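Local coordinates for pyocin S5 (Pseudomonas aeruginosa PAO1, PDB 6THK), which probably kills related bacteria by forming a channel that depolarises the cytoplasmic membrane, as in other channel-forming colicins, at residues T342-M345 against A346-A350; N357-S360 against S361-I365; A416-A419 against A420-Y423; G433-K436 against P437-V440. The protein carries 1 engineered substitution. All coordinates share one frame; numbering follows the deposited sequence.

Interaction 1. Residues T342-M345 against A346-A350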
ATOM      1  N   THR A 342     -46.053 -16.736 -44.322  1.00 40.22           N
ATOM      2  CA  THR A 342     -45.096 -15.644 -44.537  1.00 38.84           C
ATOM      3  C   THR A 342     -43.996 -15.702 -43.477  1.00 42.39           C
ATOM      4  O   THR A 342     -42.812 -15.617 -43.814  1.00 40.87           O
ATOM      5  CB  THR A 342     -45.804 -14.284 -44.660  1.00 44.87           C
ATOM      6  OG1 THR A 342     -46.834 -14.392 -45.656  1.00 45.97           O
ATOM      7  CG2 THR A 342     -44.840 -13.168 -45.083  1.00 43.48           C
ATOM      8  N   SER A 343     -44.395 -15.930 -42.208  1.00 39.83           N
ATOM      9  CA  SER A 343     -43.491 -16.075 -41.061  1.00 39.55           C
ATOM     10  C   SER A 343     -42.557 -17.280 -41.182  1.00 44.24           C
ATOM     11  O   SER A 343     -41.386 -17.207 -40.782  1.00 43.37           O
ATOM     12  CB  SER A 343     -44.287 -16.178 -39.773  1.00 41.07           C
ATOM     13  OG  SER A 343     -43.421 -15.812 -38.718  1.00 46.51           O
ATOM     14  N   GLU A 344     -43.084 -18.390 -41.707  1.00 40.98           N
ATOM     15  CA  GLU A 344     -42.308 -19.601 -41.948  1.00 41.73           C
ATOM     16  C   GLU A 344     -41.310 -19.296 -43.079  1.00 45.37           C
ATOM     17  O   GLU A 344     -40.172 -19.730 -43.017  1.00 45.43           O
ATOM     18  CB  GLU A 344     -43.255 -20.775 -42.310  1.00 43.60           C
ATOM     19  CG  GLU A 344     -42.579 -22.100 -42.655  1.00 62.61           C
ATOM     20  CD  GLU A 344     -41.605 -22.709 -41.651  1.00 97.09           C
ATOM     21  OE1 GLU A 344     -41.817 -22.557 -40.423  1.00 99.75           O
ATOM     22  OE2 GLU A 344     -40.647 -23.379 -42.103  1.00 92.60           O
ATOM     23  N   MET A 345     -41.731 -18.523 -44.089  1.00 43.48           N
ATOM     24  CA  MET A 345     -40.840 -18.127 -45.189  1.00 43.21           C
ATOM     25  C   MET A 345     -39.718 -17.192 -44.675  1.00 43.94           C
ATOM     26  O   MET A 345     -38.573 -17.370 -45.071  1.00 42.09           O
ATOM     27  CB  MET A 345     -41.616 -17.520 -46.362  1.00 45.31           C
ATOM     28  CG  MET A 345     -40.745 -17.202 -47.575  1.00 49.47           C
ATOM     29  SD  MET A 345     -39.855 -18.652 -48.161  1.00 54.84           S
ATOM     30  CE  MET A 345     -38.175 -17.984 -48.280  1.00 52.01           C
ATOM     31  N   ALA A 346     -40.045 -16.250 -43.761  1.00 38.76           N
ATOM     32  CA  ALA A 346     -39.049 -15.357 -43.171  1.00 37.79           C
ATOM     33  C   ALA A 346     -38.066 -16.217 -42.336  1.00 41.60           C
ATOM     34  O   ALA A 346     -36.843 -16.108 -42.516  1.00 40.06           O
ATOM     35  CB  ALA A 346     -39.721 -14.303 -42.292  1.00 37.82           C
ATOM     36  N   ARG A 347     -38.608 -17.126 -41.495  1.00 38.51           N
ATOM     37  CA  ARG A 347     -37.781 -18.014 -40.664  1.00 39.51           C
ATOM     38  C   ARG A 347     -36.854 -18.908 -41.500  1.00 43.05           C
ATOM     39  O   ARG A 347     -35.707 -19.098 -41.117  1.00 43.42           O
ATOM     40  CB  ARG A 347     -38.645 -18.843 -39.710  1.00 39.22           C
ATOM     41  CG  ARG A 347     -37.839 -19.487 -38.595  1.00 52.70           C
ATOM     42  CD  ARG A 347     -38.721 -20.351 -37.721  1.00 62.16           C
ATOM     43  NE  ARG A 347     -39.699 -19.574 -36.956  1.00 60.50           N
ATOM     44  CZ  ARG A 347     -39.427 -18.962 -35.809  1.00 73.68           C
ATOM     45  NH1 ARG A 347     -38.194 -18.999 -35.302  1.00 55.78           N
ATOM     46  NH2 ARG A 347     -40.384 -18.320 -35.150  1.00 57.60           N
ATOM     47  N   GLN A 348     -37.341 -19.435 -42.632  1.00 39.13           N
ATOM     48  CA  GLN A 348     -36.513 -20.253 -43.517  1.00 39.83           C
ATOM     49  C   GLN A 348     -35.463 -19.386 -44.214  1.00 44.00           C
ATOM     50  O   GLN A 348     -34.348 -19.869 -44.442  1.00 43.23           O
ATOM     51  CB  GLN A 348     -37.355 -21.001 -44.545  1.00 41.87           C
ATOM     52  CG  GLN A 348     -38.019 -22.261 -43.980  1.00 60.68           C
ATOM     53  CD  GLN A 348     -38.440 -23.185 -45.087  1.00 79.61           C
ATOM     54  OE1 GLN A 348     -37.625 -23.610 -45.903  1.00 76.81           O
ATOM     55  NE2 GLN A 348     -39.725 -23.502 -45.154  1.00 68.54           N
ATOM     56  N   LEU A 349     -35.803 -18.102 -44.519  1.00 38.69           N
ATOM     57  CA  LEU A 349     -34.851 -17.170 -45.121  1.00 38.06           C
ATOM     58  C   LEU A 349     -33.680 -16.939 -44.168  1.00 39.30           C
ATOM     59  O   LEU A 349     -32.537 -17.109 -44.573  1.00 38.75           O
ATOM     60  CB  LEU A 349     -35.518 -15.836 -45.553  1.00 38.21           C
ATOM     61  CG  LEU A 349     -34.622 -14.843 -46.312  1.00 42.90           C
ATOM     62  CD1 LEU A 349     -34.253 -15.374 -47.696  1.00 43.65           C
ATOM     63  CD2 LEU A 349     -35.314 -13.505 -46.479  1.00 43.38           C
ATOM     64  N   ALA A 350     -33.975 -16.615 -42.888  1.00 36.03           N
ATOM     65  CA  ALA A 350     -32.994 -16.383 -41.826  1.00 36.51           C
ATOM     66  C   ALA A 350     -32.122 -17.601 -41.495  1.00 42.63           C
ATOM     67  O   ALA A 350     -30.912 -17.445 -41.251  1.00 41.66           O
ATOM     68  CB  ALA A 350     -33.691 -15.887 -40.573  1.00 37.31           C
TER

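Interaction 2. Residues N357-S360 against S361-I365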
ATOM      1  N   ASN A 357     -22.400 -16.704 -47.208  1.00 52.87           N
ATOM      2  CA  ASN A 357     -22.012 -15.349 -47.605  1.00 54.36           C
ATOM      3  C   ASN A 357     -22.935 -14.909 -48.755  1.00 59.63           C
ATOM      4  O   ASN A 357     -23.678 -15.728 -49.305  1.00 59.07           O
ATOM      5  CB  ASN A 357     -20.548 -15.293 -48.070  1.00 58.10           C
ATOM      6  CG  ASN A 357     -19.534 -15.552 -46.996  1.00 78.71           C
ATOM      7  OD1 ASN A 357     -19.350 -14.757 -46.066  1.00 68.69           O
ATOM      8  ND2 ASN A 357     -18.822 -16.657 -47.144  1.00 72.58           N
ATOM      9  N   ILE A 358     -22.888 -13.620 -49.113  1.00 56.76           N
ATOM     10  CA  ILE A 358     -23.691 -13.057 -50.193  1.00 56.53           C
ATOM     11  C   ILE A 358     -23.122 -13.522 -51.536  1.00 62.96           C
ATOM     12  O   ILE A 358     -21.901 -13.564 -51.701  1.00 64.24           O
ATOM     13  CB  ILE A 358     -23.687 -11.525 -50.021  1.00 59.39           C
ATOM     14  CG1 ILE A 358     -24.510 -11.151 -48.785  1.00 60.02           C
ATOM     15  CG2 ILE A 358     -24.151 -10.768 -51.278  1.00 58.55           C
ATOM     16  CD1 ILE A 358     -24.017  -9.989 -48.006  1.00 65.37           C
ATOM     17  N   ARG A 359     -23.993 -13.892 -52.484  1.00 59.54           N
ATOM     18  CA  ARG A 359     -23.562 -14.322 -53.815  1.00 60.11           C
ATOM     19  C   ARG A 359     -23.107 -13.114 -54.657  1.00 67.73           C
ATOM     20  O   ARG A 359     -23.091 -11.974 -54.180  1.00 67.64           O
ATOM     21  CB  ARG A 359     -24.682 -15.085 -54.539  1.00 59.90           C
ATOM     22  CG  ARG A 359     -25.142 -16.347 -53.820  1.00 69.97           C
ATOM     23  CD  ARG A 359     -26.421 -16.892 -54.412  1.00 72.65           C
ATOM     24  NE  ARG A 359     -26.190 -17.596 -55.676  1.00 75.52           N
ATOM     25  CZ  ARG A 359     -27.151 -17.937 -56.527  1.00 87.05           C
ATOM     26  NH1 ARG A 359     -28.417 -17.630 -56.270  1.00 66.99           N
ATOM     27  NH2 ARG A 359     -26.852 -18.572 -57.653  1.00 81.07           N
ATOM     28  N   SER A 360     -22.697 -13.372 -55.899  1.00 66.36           N
ATOM     29  CA  SER A 360     -22.284 -12.307 -56.794  1.00 66.83           C
ATOM     30  C   SER A 360     -23.542 -11.843 -57.529  1.00 72.18           C
ATOM     31  O   SER A 360     -24.510 -12.603 -57.606  1.00 72.61           O
ATOM     32  CB  SER A 360     -21.242 -12.822 -57.780  1.00 69.85           C
ATOM     33  OG  SER A 360     -21.784 -13.879 -58.554  1.00 77.71           O
ATOM     34  N   SER A 361     -23.535 -10.612 -58.066  1.00 69.54           N
ATOM     35  CA  SER A 361     -24.665 -10.063 -58.823  1.00 69.70           C
ATOM     36  C   SER A 361     -24.957 -10.938 -60.040  1.00 73.92           C
ATOM     37  O   SER A 361     -26.116 -11.229 -60.281  1.00 73.63           O
ATOM     38  CB  SER A 361     -24.402  -8.621 -59.239  1.00 73.60           C
ATOM     39  OG  SER A 361     -23.418  -8.542 -60.258  1.00 84.82           O
ATOM     40  N   ALA A 362     -23.907 -11.437 -60.732  1.00 71.32           N
ATOM     41  CA  ALA A 362     -24.010 -12.340 -61.888  1.00 71.33           C
ATOM     42  C   ALA A 362     -24.781 -13.629 -61.545  1.00 74.03           C
ATOM     43  O   ALA A 362     -25.703 -13.997 -62.276  1.00 73.64           O
ATOM     44  CB  ALA A 362     -22.620 -12.681 -62.408  1.00 72.29           C
ATOM     45  N   GLU A 363     -24.426 -14.284 -60.418  1.00 70.16           N
ATOM     46  CA  GLU A 363     -25.091 -15.498 -59.936  1.00 70.02           C
ATOM     47  C   GLU A 363     -26.579 -15.194 -59.698  1.00 71.90           C
ATOM     48  O   GLU A 363     -27.440 -15.841 -60.303  1.00 71.24           O
ATOM     49  CB  GLU A 363     -24.423 -16.035 -58.640  1.00 71.60           C
ATOM     50  CG  GLU A 363     -23.124 -16.808 -58.844  1.00 84.28           C
ATOM     51  CD  GLU A 363     -22.476 -17.354 -57.577  1.00112.03           C
ATOM     52  OE1 GLU A 363     -23.035 -18.308 -56.987  1.00112.31           O
ATOM     53  OE2 GLU A 363     -21.390 -16.860 -57.198  1.00103.53           O
ATOM     54  N   ALA A 364     -26.857 -14.154 -58.874  1.00 66.54           N
ATOM     55  CA  ALA A 364     -28.195 -13.676 -58.508  1.00 65.32           C
ATOM     56  C   ALA A 364     -29.042 -13.329 -59.714  1.00 68.03           C
ATOM     57  O   ALA A 364     -30.202 -13.725 -59.757  1.00 67.15           O
ATOM     58  CB  ALA A 364     -28.076 -12.472 -57.593  1.00 66.03           C
ATOM     59  N   ILE A 365     -28.456 -12.599 -60.702  1.00 64.91           N
ATOM     60  CA  ILE A 365     -29.108 -12.196 -61.957  1.00 64.72           C
ATOM     61  C   ILE A 365     -29.507 -13.451 -62.741  1.00 69.12           C
ATOM     62  O   ILE A 365     -30.648 -13.531 -63.192  1.00 67.88           O
ATOM     63  CB  ILE A 365     -28.244 -11.186 -62.789  1.00 67.47           C
ATOM     64  CG1 ILE A 365     -28.250  -9.783 -62.135  1.00 66.71           C
ATOM     65  CG2 ILE A 365     -28.724 -11.098 -64.255  1.00 68.81           C
ATOM     66  CD1 ILE A 365     -27.030  -8.908 -62.427  1.00 64.43           C
TER

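Interaction 3. Residues A416-A419 against A420-Y423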
ATOM      1  N   ALA A 416     -22.060  -0.278 -42.277  1.00 57.06           N
ATOM      2  CA  ALA A 416     -22.493   1.035 -42.753  1.00 57.57           C
ATOM      3  C   ALA A 416     -23.340   0.943 -44.018  1.00 62.27           C
ATOM      4  O   ALA A 416     -23.051   0.132 -44.890  1.00 61.54           O
ATOM      5  CB  ALA A 416     -21.289   1.930 -42.984  1.00 58.21           C
ATOM      6  N   ILE A 417     -24.400   1.748 -44.101  1.00 59.68           N
ATOM      7  CA  ILE A 417     -25.271   1.748 -45.278  1.00 59.58           C
ATOM      8  C   ILE A 417     -26.062   3.058 -45.493  1.00 63.74           C
ATOM      9  O   ILE A 417     -26.514   3.667 -44.528  1.00 64.27           O
ATOM     10  CB  ILE A 417     -26.230   0.535 -45.162  1.00 62.94           C
ATOM     11  CG1 ILE A 417     -27.098   0.334 -46.400  1.00 63.39           C
ATOM     12  CG2 ILE A 417     -27.093   0.657 -43.918  1.00 65.02           C
ATOM     13  CD1 ILE A 417     -27.802  -1.001 -46.434  1.00 67.30           C
ATOM     14  N   ASP A 418     -26.224   3.503 -46.743  1.00 58.52           N
ATOM     15  CA  ASP A 418     -27.080   4.652 -47.028  1.00 57.46           C
ATOM     16  C   ASP A 418     -28.353   3.918 -47.433  1.00 61.56           C
ATOM     17  O   ASP A 418     -28.459   3.415 -48.545  1.00 61.12           O
ATOM     18  CB  ASP A 418     -26.555   5.499 -48.188  1.00 58.56           C
ATOM     19  CG  ASP A 418     -27.555   6.555 -48.645  1.00 62.68           C
ATOM     20  OD1 ASP A 418     -28.670   6.581 -48.104  1.00 62.85           O
ATOM     21  OD2 ASP A 418     -27.240   7.368 -49.535  1.00 61.62           O
ATOM     22  N   ALA A 419     -29.319   3.876 -46.523  1.00 56.80           N
ATOM     23  CA  ALA A 419     -30.572   3.144 -46.700  1.00 54.99           C
ATOM     24  C   ALA A 419     -31.407   3.707 -47.835  1.00 54.97           C
ATOM     25  O   ALA A 419     -31.841   2.955 -48.718  1.00 54.30           O
ATOM     26  CB  ALA A 419     -31.365   3.177 -45.408  1.00 55.62           C
ATOM     27  N   ALA A 420     -31.601   5.043 -47.827  1.00 48.94           N
ATOM     28  CA  ALA A 420     -32.367   5.771 -48.844  1.00 47.41           C
ATOM     29  C   ALA A 420     -31.884   5.395 -50.245  1.00 49.08           C
ATOM     30  O   ALA A 420     -32.713   5.147 -51.108  1.00 49.91           O
ATOM     31  CB  ALA A 420     -32.248   7.271 -48.608  1.00 47.69           C
ATOM     32  N   SER A 421     -30.553   5.236 -50.434  1.00 44.53           N
ATOM     33  CA  SER A 421     -29.943   4.844 -51.708  1.00 43.67           C
ATOM     34  C   SER A 421     -30.377   3.456 -52.115  1.00 46.59           C
ATOM     35  O   SER A 421     -30.673   3.234 -53.290  1.00 46.25           O
ATOM     36  CB  SER A 421     -28.423   4.907 -51.628  1.00 46.44           C
ATOM     37  OG  SER A 421     -27.851   4.669 -52.902  1.00 59.29           O
ATOM     38  N   LEU A 422     -30.395   2.548 -51.152  1.00 41.58           N
ATOM     39  CA  LEU A 422     -30.762   1.166 -51.379  1.00 42.02           C
ATOM     40  C   LEU A 422     -32.222   1.014 -51.760  1.00 44.02           C
ATOM     41  O   LEU A 422     -32.558   0.331 -52.712  1.00 42.91           O
ATOM     42  CB  LEU A 422     -30.479   0.354 -50.122  1.00 42.78           C
ATOM     43  CG  LEU A 422     -30.791  -1.128 -50.251  1.00 47.56           C
ATOM     44  CD1 LEU A 422     -30.205  -1.642 -51.548  1.00 46.57           C
ATOM     45  CD2 LEU A 422     -30.239  -1.887 -49.063  1.00 51.98           C
ATOM     46  N   TYR A 423     -33.083   1.653 -50.985  1.00 41.66           N
ATOM     47  CA  TYR A 423     -34.514   1.602 -51.212  1.00 42.28           C
ATOM     48  C   TYR A 423     -34.927   2.224 -52.530  1.00 44.35           C
ATOM     49  O   TYR A 423     -35.853   1.761 -53.176  1.00 44.25           O
ATOM     50  CB  TYR A 423     -35.259   2.181 -50.022  1.00 45.08           C
ATOM     51  CG  TYR A 423     -35.032   1.335 -48.809  1.00 50.43           C
ATOM     52  CD1 TYR A 423     -35.104  -0.044 -48.892  1.00 52.55           C
ATOM     53  CD2 TYR A 423     -34.703   1.899 -47.594  1.00 53.15           C
ATOM     54  CE1 TYR A 423     -34.878  -0.836 -47.794  1.00 54.17           C
ATOM     55  CE2 TYR A 423     -34.470   1.115 -46.488  1.00 54.53           C
ATOM     56  CZ  TYR A 423     -34.567  -0.251 -46.594  1.00 65.00           C
ATOM     57  OH  TYR A 423     -34.345  -1.029 -45.492  1.00 71.34           O
TER

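Interaction 4. Residues G433-K436 against P437-V440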
ATOM      1  N   GLY A 433     -38.927  -3.394 -64.985  1.00 58.90           N
ATOM      2  CA  GLY A 433     -38.817  -4.836 -64.813  1.00 58.39           C
ATOM      3  C   GLY A 433     -37.408  -5.259 -64.459  1.00 60.52           C
ATOM      4  O   GLY A 433     -37.160  -6.447 -64.278  1.00 60.34           O
ATOM      5  N   ASP A 434     -36.470  -4.292 -64.391  1.00 56.34           N
ATOM      6  CA  ASP A 434     -35.043  -4.552 -64.251  1.00 55.91           C
ATOM      7  C   ASP A 434     -34.503  -4.604 -62.813  1.00 55.78           C
ATOM      8  O   ASP A 434     -34.425  -3.586 -62.106  1.00 56.29           O
ATOM      9  CB  ASP A 434     -34.228  -3.554 -65.106  1.00 58.74           C
ATOM     10  CG  ASP A 434     -32.837  -4.035 -65.505  1.00 76.12           C
ATOM     11  OD1 ASP A 434     -32.464  -5.177 -65.130  1.00 79.06           O
ATOM     12  OD2 ASP A 434     -32.113  -3.268 -66.175  1.00 82.28           O
ATOM     13  N   TRP A 435     -34.012  -5.792 -62.467  1.00 47.24           N
ATOM     14  CA  TRP A 435     -33.413  -6.073 -61.172  1.00 43.90           C
ATOM     15  C   TRP A 435     -31.883  -6.149 -61.236  1.00 51.57           C
ATOM     16  O   TRP A 435     -31.222  -6.114 -60.208  1.00 53.13           O
ATOM     17  CB  TRP A 435     -34.016  -7.340 -60.567  1.00 40.14           C
ATOM     18  CG  TRP A 435     -35.401  -7.115 -60.057  1.00 38.79           C
ATOM     19  CD1 TRP A 435     -36.560  -7.368 -60.710  1.00 41.27           C
ATOM     20  CD2 TRP A 435     -35.767  -6.559 -58.795  1.00 37.55           C
ATOM     21  NE1 TRP A 435     -37.626  -7.018 -59.934  1.00 40.12           N
ATOM     22  CE2 TRP A 435     -37.164  -6.515 -58.751  1.00 41.22           C
ATOM     23  CE3 TRP A 435     -35.047  -6.098 -57.697  1.00 38.39           C
ATOM     24  CZ2 TRP A 435     -37.855  -6.033 -57.656  1.00 40.89           C
ATOM     25  CZ3 TRP A 435     -35.733  -5.623 -56.615  1.00 40.05           C
ATOM     26  CH2 TRP A 435     -37.122  -5.593 -56.598  1.00 40.53           C
ATOM     27  N   LYS A 436     -31.329  -6.261 -62.440  1.00 50.43           N
ATOM     28  CA  LYS A 436     -29.861  -6.283 -62.634  1.00 51.38           C
ATOM     29  C   LYS A 436     -29.174  -5.100 -61.894  1.00 55.41           C
ATOM     30  O   LYS A 436     -28.261  -5.372 -61.112  1.00 57.16           O
ATOM     31  CB  LYS A 436     -29.468  -6.336 -64.129  1.00 54.74           C
ATOM     32  CG  LYS A 436     -30.027  -7.556 -64.882  1.00 70.09           C
ATOM     33  CD  LYS A 436     -29.405  -7.744 -66.278  1.00 80.43           C
ATOM     34  CE  LYS A 436     -30.005  -6.868 -67.359  1.00 91.95           C
ATOM     35  NZ  LYS A 436     -31.369  -7.316 -67.747  1.00104.22           N
ATOM     36  N   PRO A 437     -29.665  -3.823 -61.983  1.00 49.61           N
ATOM     37  CA  PRO A 437     -29.024  -2.735 -61.212  1.00 48.51           C
ATOM     38  C   PRO A 437     -29.273  -2.814 -59.703  1.00 50.65           C
ATOM     39  O   PRO A 437     -28.652  -2.074 -58.946  1.00 50.97           O
ATOM     40  CB  PRO A 437     -29.625  -1.458 -61.828  1.00 49.99           C
ATOM     41  CG  PRO A 437     -30.232  -1.903 -63.134  1.00 54.65           C
ATOM     42  CD  PRO A 437     -30.729  -3.273 -62.846  1.00 50.26           C
ATOM     43  N   PHE A 438     -30.277  -3.576 -59.284  1.00 46.05           N
ATOM     44  CA  PHE A 438     -30.471  -3.789 -57.855  1.00 43.70           C
ATOM     45  C   PHE A 438     -29.429  -4.725 -57.259  1.00 47.08           C
ATOM     46  O   PHE A 438     -28.863  -4.465 -56.211  1.00 45.54           O
ATOM     47  CB  PHE A 438     -31.849  -4.335 -57.519  1.00 44.22           C
ATOM     48  CG  PHE A 438     -32.020  -4.612 -56.062  1.00 43.60           C
ATOM     49  CD1 PHE A 438     -32.263  -3.586 -55.182  1.00 45.65           C
ATOM     50  CD2 PHE A 438     -31.888  -5.889 -55.569  1.00 43.74           C
ATOM     51  CE1 PHE A 438     -32.401  -3.831 -53.833  1.00 46.47           C
ATOM     52  CE2 PHE A 438     -32.023  -6.144 -54.227  1.00 45.84           C
ATOM     53  CZ  PHE A 438     -32.280  -5.113 -53.357  1.00 44.82           C
ATOM     54  N   PHE A 439     -29.237  -5.855 -57.930  1.00 44.60           N
ATOM     55  CA  PHE A 439     -28.299  -6.873 -57.488  1.00 44.82           C
ATOM     56  C   PHE A 439     -26.889  -6.319 -57.478  1.00 53.69           C
ATOM     57  O   PHE A 439     -26.106  -6.605 -56.581  1.00 54.20           O
ATOM     58  CB  PHE A 439     -28.400  -8.127 -58.354  1.00 45.62           C
ATOM     59  CG  PHE A 439     -29.678  -8.886 -58.162  1.00 46.08           C
ATOM     60  CD1 PHE A 439     -30.085  -9.267 -56.901  1.00 48.76           C
ATOM     61  CD2 PHE A 439     -30.480  -9.199 -59.234  1.00 46.57           C
ATOM     62  CE1 PHE A 439     -31.261  -9.955 -56.716  1.00 48.77           C
ATOM     63  CE2 PHE A 439     -31.660  -9.885 -59.057  1.00 48.64           C
ATOM     64  CZ  PHE A 439     -32.050 -10.266 -57.796  1.00 46.73           C
ATOM     65  N   VAL A 440     -26.571  -5.514 -58.484  1.00 53.02           N
ATOM     66  CA  VAL A 440     -25.263  -4.897 -58.560  1.00 53.38           C
ATOM     67  C   VAL A 440     -25.067  -3.972 -57.368  1.00 58.28           C
ATOM     68  O   VAL A 440     -23.999  -3.939 -56.777  1.00 58.95           O
ATOM     69  CB  VAL A 440     -25.098  -4.084 -59.850  1.00 57.32           C
ATOM     70  CG1 VAL A 440     -23.966  -3.089 -59.697  1.00 56.83           C
ATOM     71  CG2 VAL A 440     -24.842  -5.004 -61.025  1.00 57.29           C
TER

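Interaction 1. Residues T342-M345 against A346-A350
Four successive i to i+4 bonds tie Thr342-Met345 to the turn that follows, from Ala346 N to Thr342 O (2.8 Å) through to Leu349 N on Met345 O (2.9 Å). This is regular alpha-helix, the middle of helix 340-353 in the colicin-type pore-forming domain, and it illustrates how one helix sorts its side chains into a wet and a dry side. On the wet side Glu344 reaches forward to Gln348. With CG anti to the backbone N (chi1 177°), the bend at chi2 lays the carboxylate forward along the helix, over the next turn, and its OE2 takes a weak hydrogen bond from Gln348 NE2 at 3.2 Å. The carboxylate and amide planes are turned 55° apart, and the N-H is far from straight, so the link is a loose one. OE2 also rests 3.4 Å from Gln348 CG. The other end of the Gln348 amide, OE1, is hydrogen-bonded to Lys490 NZ, which joins this exposed edge to helix 485-498. Arg347 makes a cation-pi contact with Tyr331. On the buried side Thr342, Met345 and Leu349 face helix 468-481, while Ala346 and Ala350 pack on Phe459. Ser343 is buried as well, its OG hydrogen-bonded to Tyr331 O. Met345 bends at chi2 and chi3, which carries its methyl CE to within 4.4 Å of Leu349 CB.

Interaction 2. Residues N357-S360 against S361-I365
Ser360 is the N-cap of helix 361-378 and meets Glu363 and Ala364 of the first turn through hydrogen bonds to both its side chain and its carbonyl. Its OG accepts from Glu363 N at 3.3 Å, the classic capping bond, because chi1 of 60° sets the hydroxyl between the backbone N and the carbonyl carbon, facing the start of the helix. The same OG gives a weak bond to Glu363 OE2, also 3.3 Å, so the glutamate side chain comes back over the residue that caps its own amide. Ser360 O receives Ala364 N at 3.1 Å with an almost straight N-H (178°), the first regular helical bond.

The ionic part joins Arg359 to Glu363. Arg359 NE and Glu363 OE1 form a long, weak salt bridge of 3.5 Å; the oxygen lies at the edge of the guanidinium, in its plane, although the two flat groups are turned 75° from each other. Arg359 NH2 also lies 3.6 Å from Glu363 CB, and Glu363 C sits over one guanidinium face, toward its rim. The terminal nitrogens look further afield, NH2 bonding Ser367 OG and NH1, weakly, Ala481 O. In this colicin-type pore-forming domain, Arg359 also lies close to Glu485, a zinc ligand. Glu443 OE2 accepts from Ser361 N, bringing helix 436-446 to this helix start.

The chemistry implies division of labour within one carboxylate, OE1 serving the arginine and OE2 the capping serine. Both links are long, and the two negative carboxylates, Glu363 and Glu443, beside the N-terminal turn would probably be favoured by the helix dipole.

Interaction 3. Residues A416-A419 against A420-Y423
Asp418 caps the N terminus of helix 419-431, meeting Ser421 across the first turn; Ala419 is the first residue of that helix, one of the helices of the colicin-type pore-forming domain, and the chain arrives at Asp418 from the loop after helix 396-409. Ala420 comes first, its CB 3.7 Å from Asp418 OD1. Ser421 is the residue the cap serves. Its N gives a weak hydrogen bond to Asp418 OD1 at 3.3 Å, and its CB lies 3.4 Å from Asp418 OD2, so the carboxylate rests against the serine with one oxygen on the amide and the other beside the methylene. A chi1 of 170° swings the carboxylate to the side of the carbonyl carbon, which puts OD1 by the Ser421 amide. Ser421 OG itself turns to Lys441 NZ of helix 436-446.

Leu422 follows, and its N is shared between two carbonyls: Asp418 O at 3.4 Å and Ala419 O at 2.9 Å, both bonds weak, the second because its N-H is strongly bent (116°). The leucine side chain points back into the protein, where its CD2 meets the end of Ile417, CD1, at 3.7 Å. Ile417 and Leu422 both pack on Ile457 of helix 451-464, so the residue before the cap and a residue of the first turn share one hydrophobic patch.

Tyr423 closes the turn, its N bonding Ala419 O with good geometry. Its phenol OH is held by Thr461 OG1, and ring atom CE2 lies 3.9 Å from Ala419 CB.

Interaction 4. Residues G433-K436 against P437-V440
Trp435 and Phe438 are brought side by side by different first torsions: the tryptophan keeps CG beside its backbone N (chi1 -74°), whereas the phenylalanine has CG anti to its own (chi1 177°). Both side chains then point the same way, and the six-membered ring of the indole turns its edge to the face of the phenyl ring. The centroids are 5.4 Å apart and the planes stand at 85°, a T-shaped pair. Trp435 CZ3 lies over the Phe438 face, toward its rim, while CE3 touches Phe438 CB at 3.7 Å. Phe439 takes the other side of Trp435, its CE2 lying 3.8 Å from Trp435 CB. This is the start of helix 436-446, within the channel-forming colicin signature region, and the aromatic group extends to Phe426 and Phe368, which make further edge-to-face pairs and link helices 419-431 and 361-378. Trp435 O serves two amides, Phe439 N in a nearly straight bond of 3.0 Å and Phe438 N in a weak one. Before the turn, Asp434 OD1 accepts from Lys436 N at 3.1 Å, the donor coming from above the carboxylate plane. Lys436 bends at chi3 and chi4 and brings NZ to Asp434 OD1 in a salt bridge of 3.6 Å. The carboxylate also lies against the proline ring, Asp434 OD1 being 3.4 Å from Pro437 CD.

Overall arrangement
Read from the N terminus, the four local contacts follow in series, none enclosing or crossing another, and all lie in the pore-forming domain. Interaction 1 is a mid-helix turn of 340-353; interaction 2 ends the loop after that helix and starts 361-378. Interaction 3 ends the loop after helix 396-409, and interaction 4 the short one between helices 419-431 and 436-446. Distant in sequence, interactions 2 and 4 touch, with Ile365 and Ala364 against Phe439, their centres about 11 Å apart. Interaction 3 meets interaction 4 through Leu422 and Phe438. Interaction 1 touches none of the others but shares helices 451-464 and 468-481 as neighbours with interactions 3 and 4 respectively.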